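Side-chain contacts in cellulase (Uncultured bacterium, PDB 6XSO), which probably hydrolyses internal glycosidic bonds of cellulose and xylan-like plant polysaccharides, as a broad-specificity family 5 endoglucanase: residues 123-128 with 134-139; 175-178 with 182-185; 204-209 with 232-237. One frame throughout, in Å; residues are numbered along the deposited sequence.

Interaction 1 of 3, residues 123-128 with 134-139; sequences HDTGAD and SWIKAD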
# COMPACT_ATOMS: atom_id res chain seq x y z
N HIS A 123 -3.68 -7.66 5.50
CA HIS A 123 -3.19 -8.82 6.24
C HIS A 123 -3.89 -10.11 5.88
O HIS A 123 -3.76 -11.11 6.58
CB HIS A 123 -3.20 -8.58 7.75
CG HIS A 123 -2.20 -7.57 8.19
ND1 HIS A 123 -0.89 -7.59 7.77
CD2 HIS A 123 -2.32 -6.51 9.01
CE1 HIS A 123 -0.24 -6.58 8.32
NE2 HIS A 123 -1.08 -5.91 9.09
N ASP A 124 -4.61 -10.08 4.76
CA ASP A 124 -4.88 -11.31 4.02
C ASP A 124 -3.61 -11.91 3.44
O ASP A 124 -3.61 -13.11 3.12
CB ASP A 124 -5.89 -10.94 2.94
CG ASP A 124 -7.15 -10.31 3.54
OD1 ASP A 124 -8.00 -11.08 4.06
OD2 ASP A 124 -7.25 -9.05 3.53
N THR A 125 -2.56 -11.11 3.32
CA THR A 125 -1.20 -11.54 3.02
C THR A 125 -0.34 -11.41 4.27
O THR A 125 -0.71 -10.76 5.25
CB THR A 125 -0.55 -10.66 1.94
OG1 THR A 125 -0.32 -9.34 2.46
CG2 THR A 125 -1.37 -10.58 0.67
N GLY A 126 0.84 -12.02 4.21
CA GLY A 126 1.91 -11.74 5.14
C GLY A 126 2.46 -12.97 5.83
O GLY A 126 2.15 -14.11 5.50
N ALA A 127 3.34 -12.72 6.80
CA ALA A 127 4.05 -13.79 7.48
C ALA A 127 3.16 -14.48 8.51
O ALA A 127 2.57 -13.83 9.39
CB ALA A 127 5.29 -13.21 8.17
N ASP A 128 3.09 -15.80 8.42
CA ASP A 128 2.40 -16.58 9.43
C ASP A 128 3.03 -16.37 10.79
O ASP A 128 4.26 -16.27 10.92
CB ASP A 128 2.52 -18.07 9.12
CG ASP A 128 1.99 -18.45 7.76
OD1 ASP A 128 1.06 -17.78 7.28
OD2 ASP A 128 2.52 -19.45 7.22
N SER A 134 -1.70 -16.39 6.88
CA SER A 134 -2.26 -15.61 5.79
C SER A 134 -2.80 -16.54 4.71
O SER A 134 -2.21 -17.59 4.42
CB SER A 134 -1.20 -14.69 5.19
OG SER A 134 -0.08 -15.44 4.76
N TRP A 135 -3.91 -16.15 4.09
CA TRP A 135 -4.54 -17.02 3.10
C TRP A 135 -4.08 -16.75 1.68
O TRP A 135 -4.19 -17.65 0.83
CB TRP A 135 -6.07 -17.00 3.20
CG TRP A 135 -6.78 -15.74 2.84
CD1 TRP A 135 -7.00 -14.67 3.65
CD2 TRP A 135 -7.43 -15.45 1.60
NE1 TRP A 135 -7.72 -13.70 2.98
CE2 TRP A 135 -8.01 -14.17 1.72
CE3 TRP A 135 -7.58 -16.14 0.39
CZ2 TRP A 135 -8.72 -13.57 0.68
CZ3 TRP A 135 -8.27 -15.53 -0.64
CH2 TRP A 135 -8.84 -14.27 -0.48
N ILE A 136 -3.57 -15.55 1.39
CA ILE A 136 -3.04 -15.20 0.08
C ILE A 136 -1.53 -15.37 0.15
O ILE A 136 -0.85 -14.62 0.86
CB ILE A 136 -3.42 -13.78 -0.35
CG1 ILE A 136 -4.94 -13.61 -0.34
CG2 ILE A 136 -2.84 -13.47 -1.72
CD1 ILE A 136 -5.39 -12.19 -0.58
N LYS A 137 -0.99 -16.36 -0.55
CA LYS A 137 0.44 -16.63 -0.52
C LYS A 137 1.02 -16.68 -1.93
O LYS A 137 0.36 -17.11 -2.88
CB LYS A 137 0.75 -17.96 0.18
CG LYS A 137 0.24 -18.03 1.61
CD LYS A 137 0.89 -19.19 2.34
CE LYS A 137 0.47 -19.31 3.78
NZ LYS A 137 0.82 -18.09 4.56
N ALA A 138 2.28 -16.25 -2.03
CA ALA A 138 3.03 -16.30 -3.29
C ALA A 138 3.54 -17.73 -3.47
O ALA A 138 4.70 -18.06 -3.23
CB ALA A 138 4.17 -15.29 -3.27
N ASP A 139 2.60 -18.58 -3.88
CA ASP A 139 2.81 -20.01 -4.03
C ASP A 139 1.79 -20.41 -5.09
O ASP A 139 0.61 -20.07 -4.93
CB ASP A 139 2.55 -20.74 -2.73
CG ASP A 139 2.69 -22.24 -2.85
OD1 ASP A 139 1.80 -22.90 -3.45
OD2 ASP A 139 3.72 -22.79 -2.39
O HOH W 1 -4.94 -13.88 6.18
O HOH W 2 1.59 -14.09 2.19
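Asp128 and Lys137 meet in a largely buried polar cluster where one ammonium group reaches three oxygens. Lys137 NZ forms a salt bridge to Asp128 OD1 at 2.7 Å, meeting the carboxylate on its syn side. It also gives a hydrogen bond of 2.8 Å to Ser134 OG and a longer one to Ser134 O. The lysine chain runs nearly straight to CE and turns only at its last torsion (chi4 -60°), which brings NZ in among these acceptors; a long, flexible cation suits the place because its charge must come from a distance. Ser134 joins the two arms of the loop. Its OG accepts from the lysine and donates to Gly126 O at 2.7 Å, while its backbone N bonds to Asp128 OD1, so this carboxylate oxygen takes two donors. The pairing probably offsets the cost of burying the lysine's charge. At Gly126's backbone angles (phi 126°) a side chain would press on Thr125 O, which suits glycine.

At the other end of the contact, Asp124 holds Trp135 and Ile136 through backbone and side chain alike. Asp124 O takes a nearly straight bond from Ile136 N (3.0 Å). Trp135 NE1 points at Asp124 OD1 from 2.8 Å, approaching on the anti side. The oxygen lies in the indole plane, yet the carboxylate itself stands 83° to the ring. Its other oxygen, OD2, receives Trp85 N, which fixes the group's rotation. Beside it, Thr125 lays its methyl CG2 against Ile136 CB at 3.9 Å, an apolar touch, while Thr125 OG1 is bonded to His122 O. Water 2 bridges Gly126 N and Ile136 O. The loop, folded back on itself between strand 116-119 and helix 140-161, is one of those at the C-terminal ends of TIM-barrel strands.

Interaction 2 of 3, residues 175-178 with 182-185; sequences EMLD and SWCF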
# COMPACT_ATOMS: atom_id res chain seq x y z
N GLU A 175 1.76 -7.50 1.20
CA GLU A 175 3.10 -8.07 1.32
C GLU A 175 2.96 -9.58 1.21
O GLU A 175 2.93 -10.30 2.22
CB GLU A 175 3.79 -7.62 2.63
CG GLU A 175 4.22 -6.15 2.59
CD GLU A 175 4.88 -5.66 3.84
OE1 GLU A 175 4.87 -6.35 4.88
OE2 GLU A 175 5.45 -4.55 3.80
N MET A 176 2.83 -10.07 -0.02
CA MET A 176 2.58 -11.48 -0.25
C MET A 176 3.91 -12.23 -0.22
O MET A 176 4.85 -11.87 -0.95
CB MET A 176 1.91 -11.69 -1.61
CG MET A 176 1.23 -13.03 -1.70
SD MET A 176 0.70 -13.53 -3.34
CE MET A 176 -0.22 -12.11 -3.92
N LEU A 177 3.98 -13.28 0.58
CA LEU A 177 5.19 -14.07 0.79
C LEU A 177 4.95 -15.51 0.35
O LEU A 177 3.81 -15.96 0.22
CB LEU A 177 5.58 -14.07 2.28
CG LEU A 177 5.60 -12.73 3.00
CD1 LEU A 177 6.04 -12.88 4.45
CD2 LEU A 177 6.48 -11.72 2.28
N ASP A 178 6.06 -16.23 0.14
CA ASP A 178 6.01 -17.65 -0.17
C ASP A 178 5.60 -18.42 1.08
O ASP A 178 5.35 -17.86 2.15
CB ASP A 178 7.33 -18.11 -0.78
CG ASP A 178 8.50 -18.01 0.18
OD1 ASP A 178 8.28 -17.97 1.41
OD2 ASP A 178 9.66 -17.98 -0.29
N SER A 182 9.28 -15.93 3.30
CA SER A 182 10.55 -15.31 2.97
C SER A 182 10.40 -13.82 2.72
O SER A 182 9.61 -13.40 1.86
CB SER A 182 11.12 -15.92 1.68
OG SER A 182 11.37 -17.30 1.80
N TRP A 183 11.20 -13.02 3.42
CA TRP A 183 11.37 -11.61 3.08
C TRP A 183 12.48 -11.48 2.03
O TRP A 183 13.17 -12.44 1.69
CB TRP A 183 11.66 -10.78 4.35
CG TRP A 183 10.49 -10.80 5.28
CD1 TRP A 183 10.37 -11.52 6.44
CD2 TRP A 183 9.25 -10.11 5.10
NE1 TRP A 183 9.13 -11.32 6.99
CE2 TRP A 183 8.43 -10.45 6.20
CE3 TRP A 183 8.77 -9.20 4.16
CZ2 TRP A 183 7.14 -9.94 6.35
CZ3 TRP A 183 7.48 -8.70 4.30
CH2 TRP A 183 6.68 -9.07 5.39
N CYS A 184 12.62 -10.26 1.50
CA CYS A 184 13.73 -9.85 0.64
C CYS A 184 13.57 -10.35 -0.79
O CYS A 184 13.59 -9.55 -1.74
CB CYS A 184 15.10 -10.29 1.19
SG CYS A 184 15.41 -9.77 2.88
N PHE A 185 13.40 -11.65 -0.97
CA PHE A 185 13.14 -12.24 -2.28
C PHE A 185 12.57 -13.64 -2.06
O PHE A 185 12.75 -14.25 -1.01
CB PHE A 185 14.41 -12.25 -3.15
CG PHE A 185 15.58 -12.98 -2.54
CD1 PHE A 185 15.72 -14.36 -2.67
CD2 PHE A 185 16.56 -12.28 -1.83
CE1 PHE A 185 16.81 -15.02 -2.10
CE2 PHE A 185 17.64 -12.94 -1.27
CZ PHE A 185 17.76 -14.30 -1.40
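Asp178 receives Ser182 through both of its carboxylate oxygens. Ser182 N reaches Asp178 OD1 at 3.0 Å along a nearly straight path (164°), coming from above the carboxylate plane. Ser182 OG donates to Asp178 OD2 at 2.8 Å, on the syn lone pair of that oxygen. The short aspartate fits because its CG sits between the backbone N and the carbonyl carbon (chi1 65°), which brings the carboxylate close to the serine, whose own side chain is just long enough to add a hydroxyl beside its N-H.

Next to this polar pair, Leu177 supports Trp183. Its methyl CD1 lies over one face of the indole, 3.9 Å from the centroid of the six-membered ring, in a CH-pi contact shifted toward the rim; the sister methyl CD2 packs on Ser182 O at 3.6 Å. A forked side chain thus serves ring and backbone together. Glu175 meets the same ring at its edge, OE1 lying 3.3 Å from Trp183 CH2, with the carboxylate and indole planes 80° apart.

A second shell holds these groups in place. Ser187 N bonds to Asp178 OD2 and Ala189 N to Ser182 OG, while Tyr234 OH ties Ser182 O to Asp178 N. With an alanine in place of Asp178, Ser182 N and OG and Ser187 N would probably lose their carboxylate acceptors, leaving the turn between the segments freer to move. Glu175 OE2, for its part, is bonded to His269 ND1, which fixes that carboxylate. Glu175 follows Asn174 just beyond strand 168-171, and an Asn-Glu pair after the fourth strand is where family 5 enzymes carry their acid/base glutamate, consistent with Trp183 flanking the active-site cleft of the barrel.

Interaction 3 of 3, residues 204-209 with 232-237; sequences NAINGY and NTYAAA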
# COMPACT_ATOMS: atom_id res chain seq x y z
N ASN A 204 5.30 -16.79 -10.28
CA ASN A 204 4.10 -17.15 -11.02
C ASN A 204 2.84 -16.77 -10.24
O ASN A 204 1.85 -16.31 -10.83
CB ASN A 204 4.08 -18.65 -11.31
CG ASN A 204 5.01 -19.05 -12.45
OD1 ASN A 204 5.64 -18.21 -13.10
ND2 ASN A 204 5.12 -20.35 -12.69
N ALA A 205 2.85 -17.01 -8.93
CA ALA A 205 1.69 -16.68 -8.09
C ALA A 205 1.46 -15.17 -7.99
O ALA A 205 0.33 -14.70 -8.12
CB ALA A 205 1.85 -17.28 -6.70
N ILE A 206 2.53 -14.41 -7.73
CA ILE A 206 2.42 -12.95 -7.73
C ILE A 206 1.79 -12.49 -9.03
O ILE A 206 0.85 -11.68 -9.04
CB ILE A 206 3.80 -12.29 -7.52
CG1 ILE A 206 4.30 -12.51 -6.09
CG2 ILE A 206 3.71 -10.79 -7.89
CD1 ILE A 206 3.60 -11.70 -5.05
N ASN A 207 2.32 -12.96 -10.15
CA ASN A 207 1.84 -12.50 -11.45
C ASN A 207 0.41 -12.95 -11.70
O ASN A 207 -0.37 -12.20 -12.28
CB ASN A 207 2.78 -12.94 -12.55
CG ASN A 207 4.15 -12.29 -12.44
OD1 ASN A 207 4.29 -11.21 -11.85
ND2 ASN A 207 5.15 -12.94 -13.01
N GLY A 208 0.06 -14.14 -11.21
CA GLY A 208 -1.31 -14.61 -11.33
C GLY A 208 -2.29 -13.79 -10.51
O GLY A 208 -3.34 -13.40 -11.02
N TYR A 209 -1.95 -13.51 -9.25
CA TYR A 209 -2.83 -12.66 -8.44
C TYR A 209 -2.96 -11.27 -9.05
O TYR A 209 -4.06 -10.69 -9.07
CB TYR A 209 -2.31 -12.59 -7.01
CG TYR A 209 -2.73 -13.76 -6.12
CD1 TYR A 209 -4.06 -13.94 -5.77
CD2 TYR A 209 -1.79 -14.68 -5.63
CE1 TYR A 209 -4.47 -14.99 -4.98
CE2 TYR A 209 -2.19 -15.73 -4.81
CZ TYR A 209 -3.52 -15.87 -4.49
OH TYR A 209 -4.00 -16.87 -3.67
N ASN A 232 1.58 -4.92 -6.44
CA ASN A 232 2.75 -4.92 -5.58
C ASN A 232 3.73 -6.03 -5.97
O ASN A 232 3.36 -7.09 -6.48
CB ASN A 232 2.37 -5.06 -4.10
CG ASN A 232 1.62 -3.85 -3.56
OD1 ASN A 232 1.03 -3.08 -4.31
ND2 ASN A 232 1.63 -3.70 -2.25
N THR A 233 5.01 -5.77 -5.73
CA THR A 233 6.00 -6.81 -5.93
C THR A 233 5.88 -7.86 -4.83
O THR A 233 5.25 -7.63 -3.78
CB THR A 233 7.39 -6.20 -5.84
OG1 THR A 233 7.49 -5.52 -4.59
CG2 THR A 233 7.64 -5.22 -6.98
N TYR A 234 6.51 -9.02 -5.06
CA TYR A 234 6.75 -10.01 -4.03
C TYR A 234 7.19 -9.33 -2.74
O TYR A 234 8.17 -8.59 -2.74
CB TYR A 234 7.84 -11.04 -4.48
CG TYR A 234 8.10 -12.04 -3.37
CD1 TYR A 234 9.01 -11.79 -2.38
CD2 TYR A 234 7.34 -13.21 -3.28
CE1 TYR A 234 9.17 -12.66 -1.31
CE2 TYR A 234 7.51 -14.07 -2.23
CZ TYR A 234 8.42 -13.79 -1.25
OH TYR A 234 8.55 -14.67 -0.20
N ALA A 235 6.47 -9.57 -1.64
CA ALA A 235 6.76 -9.04 -0.30
C ALA A 235 6.74 -7.50 -0.23
O ALA A 235 7.14 -6.93 0.80
CB ALA A 235 8.08 -9.57 0.27
N ALA A 236 6.26 -6.83 -1.28
CA ALA A 236 6.50 -5.40 -1.45
C ALA A 236 8.00 -5.06 -1.36
O ALA A 236 8.40 -3.95 -1.01
CB ALA A 236 5.64 -4.57 -0.49
N ALA A 237 8.85 -6.04 -1.69
CA ALA A 237 10.29 -5.83 -1.69
C ALA A 237 10.68 -4.84 -2.78
O ALA A 237 10.05 -4.76 -3.84
CB ALA A 237 11.00 -7.17 -1.91
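Ile206 presses the end of its side chain against the backbone of Tyr234, its CD1 lying 3.7 Å from Tyr234 CA. This is the tight part of the contact. The bend at chi2 (-73°) turns CD1 out from the helix toward the peptide, while the branch methyl CG2 reaches Asn232 O at 4.0 Å. A beta-branched aliphatic residue suits the spot, since its two arms reach the backbone at two residues, Asn232 and Tyr234. The helix 196-219 that bears it connects strand 168-171 to strand 229-232, so the contact packs the helix of a beta-alpha-beta crossover in the TIM barrel against the loop that leaves the next strand.

The packing slackens toward the Tyr234 ring, whose OH is held elsewhere by Ser182 O. Ile206 CG1 approaches the edge of the Tyr234 ring near its plane, and it stands 4.2 Å from Tyr234 CB, with the two side chains crossing at about a right angle. No hydrogen bond joins the segments. The loop keeps its shape from within, Thr233 OG1 donating to Ala237 O at 2.8 Å, in the carbonyl plane and on a lone pair.

The three contacts lie close together at one end of the TIM barrel, with centres about 9 Å apart for interactions 1 and 2 and for interactions 2 and 3, and about 11 Å for interactions 1 and 3. Along the chain they follow one another. Interaction 1 is built in the loop after strand 116-119, interaction 2 in the loop after strand 168-171, and interaction 3 sets the loop after strand 229-232 against helix 196-219. Backbone bonds chain the loops together: Ala138 N reaches Leu177 O at 2.7 Å, and Ala235 N reaches Met176 O. Segment 175-178 is therefore held between its neighbours, so the three loops form a continuous layer at the strands' C-terminal ends, where barrel glycosidases place their active site.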